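Local coordinates for putative carbohydrate binding protein (Pseudomonas aeruginosa, PDB 3QEC), which probably binds carbohydrates, with reported heparin and suramin binding, and may take part in carbohydrate transport and biofilm formation, at residues K57-K62 and V75-L80. Numbering follows the deposited sequence.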
ATOM      1  N   LYS A  57       9.134  -7.345   0.194  1.00 54.99           N
ATOM      2  CA  LYS A  57       8.439  -8.434   0.901  1.00 54.74           C
ATOM      3  C   LYS A  57       8.830  -8.389   2.381  1.00 62.07           C
ATOM      4  O   LYS A  57       7.966  -8.502   3.260  1.00 63.05           O
ATOM      5  CB  LYS A  57       8.796  -9.801   0.279  1.00 56.00           C
ATOM      6  CG  LYS A  57       8.198 -11.013   1.006  1.00 53.40           C
ATOM      7  CD  LYS A  57       8.596 -12.313   0.338  1.00 60.49           C
ATOM      8  CE  LYS A  57       8.009 -13.519   1.015  1.00 82.26           C
ATOM      9  NZ  LYS A  57       8.249 -14.760   0.220  1.00 99.19           N
ATOM     10  N   ALA A  58      10.147  -8.200   2.643  1.00 59.07           N
ATOM     11  CA  ALA A  58      10.730  -8.081   3.986  1.00 58.55           C
ATOM     12  C   ALA A  58      10.211  -6.807   4.693  1.00 62.85           C
ATOM     13  O   ALA A  58       9.884  -6.850   5.885  1.00 63.60           O
ATOM     14  CB  ALA A  58      12.246  -8.061   3.888  1.00 59.03           C
ATOM     15  N   TYR A  59      10.101  -5.688   3.947  1.00 58.27           N
ATOM     16  CA  TYR A  59       9.611  -4.421   4.495  1.00 58.07           C
ATOM     17  C   TYR A  59       8.123  -4.529   4.878  1.00 62.13           C
ATOM     18  O   TYR A  59       7.772  -4.280   6.037  1.00 62.71           O
ATOM     19  CB  TYR A  59       9.839  -3.267   3.498  1.00 57.88           C
ATOM     20  CG  TYR A  59       9.441  -1.916   4.048  1.00 59.74           C
ATOM     21  CD1 TYR A  59      10.335  -1.154   4.801  1.00 62.40           C
ATOM     22  CD2 TYR A  59       8.155  -1.411   3.850  1.00 59.96           C
ATOM     23  CE1 TYR A  59       9.969   0.091   5.320  1.00 62.37           C
ATOM     24  CE2 TYR A  59       7.769  -0.182   4.391  1.00 61.27           C
ATOM     25  CZ  TYR A  59       8.685   0.576   5.103  1.00 68.80           C
ATOM     26  OH  TYR A  59       8.294   1.786   5.620  1.00 71.82           O
ATOM     27  N   TYR A  60       7.263  -4.937   3.912  1.00 56.88           N
ATOM     28  CA  TYR A  60       5.819  -5.048   4.107  1.00 55.84           C
ATOM     29  C   TYR A  60       5.423  -6.135   5.134  1.00 60.80           C
ATOM     30  O   TYR A  60       4.367  -6.008   5.760  1.00 61.01           O
ATOM     31  CB  TYR A  60       5.097  -5.226   2.767  1.00 55.24           C
ATOM     32  CG  TYR A  60       5.072  -3.938   1.962  1.00 56.34           C
ATOM     33  CD1 TYR A  60       4.623  -2.748   2.525  1.00 58.09           C
ATOM     34  CD2 TYR A  60       5.465  -3.917   0.628  1.00 56.30           C
ATOM     35  CE1 TYR A  60       4.599  -1.565   1.793  1.00 57.18           C
ATOM     36  CE2 TYR A  60       5.424  -2.741  -0.121  1.00 56.50           C
ATOM     37  CZ  TYR A  60       4.993  -1.567   0.469  1.00 61.42           C
ATOM     38  OH  TYR A  60       4.945  -0.400  -0.252  1.00 59.59           O
ATOM     39  N   ALA A  61       6.274  -7.150   5.365  1.00 57.36           N
ATOM     40  CA  ALA A  61       6.001  -8.146   6.401  1.00 57.59           C
ATOM     41  C   ALA A  61       5.976  -7.481   7.781  1.00 64.51           C
ATOM     42  O   ALA A  61       5.083  -7.765   8.579  1.00 65.55           O
ATOM     43  CB  ALA A  61       7.050  -9.251   6.374  1.00 58.43           C
ATOM     44  N   LYS A  62       6.928  -6.562   8.047  1.00 62.02           N
ATOM     45  CA  LYS A  62       6.999  -5.894   9.342  1.00 62.95           C
ATOM     46  C   LYS A  62       6.106  -4.621   9.402  1.00 67.53           C
ATOM     47  O   LYS A  62       5.585  -4.346  10.479  1.00 69.07           O
ATOM     48  CB  LYS A  62       8.465  -5.563   9.725  1.00 65.17           C
ATOM     49  N   VAL A  75      10.565   0.955  17.712  1.00111.99           N
ATOM     50  CA  VAL A  75      10.865   0.452  16.362  1.00108.94           C
ATOM     51  C   VAL A  75      10.359   1.447  15.295  1.00110.73           C
ATOM     52  O   VAL A  75       9.150   1.683  15.172  1.00110.25           O
ATOM     53  CB  VAL A  75      10.306  -0.985  16.124  1.00110.83           C
ATOM     54  CG1 VAL A  75      10.481  -1.424  14.672  1.00108.26           C
ATOM     55  CG2 VAL A  75      10.956  -1.998  17.066  1.00112.06           C
ATOM     56  N   GLN A  76      11.299   2.009  14.517  1.00105.27           N
ATOM     57  CA  GLN A  76      11.002   2.935  13.418  1.00102.80           C
ATOM     58  C   GLN A  76      11.289   2.262  12.055  1.00 99.11           C
ATOM     59  O   GLN A  76      12.315   1.574  11.942  1.00 98.26           O
ATOM     60  CB  GLN A  76      11.810   4.243  13.562  1.00106.30           C
ATOM     61  CG  GLN A  76      11.376   5.133  14.735  1.00131.94           C
ATOM     62  CD  GLN A  76       9.906   5.502  14.705  1.00156.18           C
ATOM     63  OE1 GLN A  76       9.364   5.958  13.684  1.00150.54           O
ATOM     64  NE2 GLN A  76       9.230   5.300  15.830  1.00149.49           N
ATOM     65  N   PRO A  77      10.423   2.430  11.014  1.00 89.91           N
ATOM     66  CA  PRO A  77      10.714   1.799   9.714  1.00 86.24           C
ATOM     67  C   PRO A  77      12.043   2.301   9.150  1.00 86.61           C
ATOM     68  O   PRO A  77      12.374   3.482   9.315  1.00 86.93           O
ATOM     69  CB  PRO A  77       9.521   2.198   8.836  1.00 86.38           C
ATOM     70  CG  PRO A  77       8.448   2.549   9.792  1.00 91.94           C
ATOM     71  CD  PRO A  77       9.159   3.187  10.950  1.00 90.34           C
ATOM     72  N   PRO A  78      12.862   1.401   8.569  1.00 79.88           N
ATOM     73  CA  PRO A  78      14.157   1.838   8.042  1.00 79.75           C
ATOM     74  C   PRO A  78      14.029   2.696   6.780  1.00 82.14           C
ATOM     75  O   PRO A  78      12.985   2.694   6.103  1.00 80.01           O
ATOM     76  CB  PRO A  78      14.865   0.518   7.733  1.00 80.90           C
ATOM     77  CG  PRO A  78      13.766  -0.431   7.422  1.00 83.44           C
ATOM     78  CD  PRO A  78      12.634  -0.039   8.317  1.00 79.51           C
ATOM     79  N   VAL A  79      15.108   3.436   6.477  1.00 78.79           N
ATOM     80  CA  VAL A  79      15.229   4.274   5.288  1.00 77.23           C
ATOM     81  C   VAL A  79      15.518   3.327   4.127  1.00 76.99           C
ATOM     82  O   VAL A  79      16.440   2.511   4.208  1.00 77.04           O
ATOM     83  CB  VAL A  79      16.311   5.383   5.458  1.00 82.80           C
ATOM     84  CG1 VAL A  79      16.401   6.275   4.218  1.00 82.01           C
ATOM     85  CG2 VAL A  79      16.035   6.228   6.699  1.00 84.15           C
ATOM     86  N   LEU A  80      14.693   3.398   3.082  1.00 70.13           N
ATOM     87  CA  LEU A  80      14.809   2.527   1.915  1.00 67.48           C
ATOM     88  C   LEU A  80      15.847   3.048   0.938  1.00 71.64           C
ATOM     89  O   LEU A  80      16.086   4.256   0.888  1.00 73.20           O
ATOM     90  CB  LEU A  80      13.442   2.378   1.224  1.00 65.37           C
ATOM     91  CG  LEU A  80      12.322   1.766   2.085  1.00 68.21           C
ATOM     92  CD1 LEU A  80      11.011   1.831   1.381  1.00 66.34           C
ATOM     93  CD2 LEU A  80      12.616   0.325   2.435  1.00 69.87           C
TER
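A single aromatic side chain, Y59, carries the helical side of this contact, meeting P77, P78 and L80 of the extended segment 75-80. Its ring swings out to the passing loop because CG lies opposite the backbone N (chi1 -176°), and it bridges backbones whose nearest CA atoms, those of Y59 and P77, are 8.2 Å apart. The ring's CD1 meets CD2 of L80 at 3.6 Å, while CD1 of the same leucine lies farther off over one face; a branched, apolar leucine suits this place because it can cover an aromatic ring. Farther along, CE1 of Y59 packs obliquely against CD of P78 at 4.0 Å, and the phenol OH reaches CB of P77 at 3.5 Å. Paired prolines offer compact apolar rings and favour an extended backbone; the contact is one of van der Waals packing. Next, Y60 turns elsewhere: its OH is hydrogen-bonded to E50, and Y59 CD2 sits 3.9 Å above its ring plane, offset toward the rim. Helix 54-63 thus lies between the loop, whose prolines also touch F63, and strand 107-120, where Y60 meets Y110, while L7 of the N-terminal segment adds to the apolar cluster around Y59.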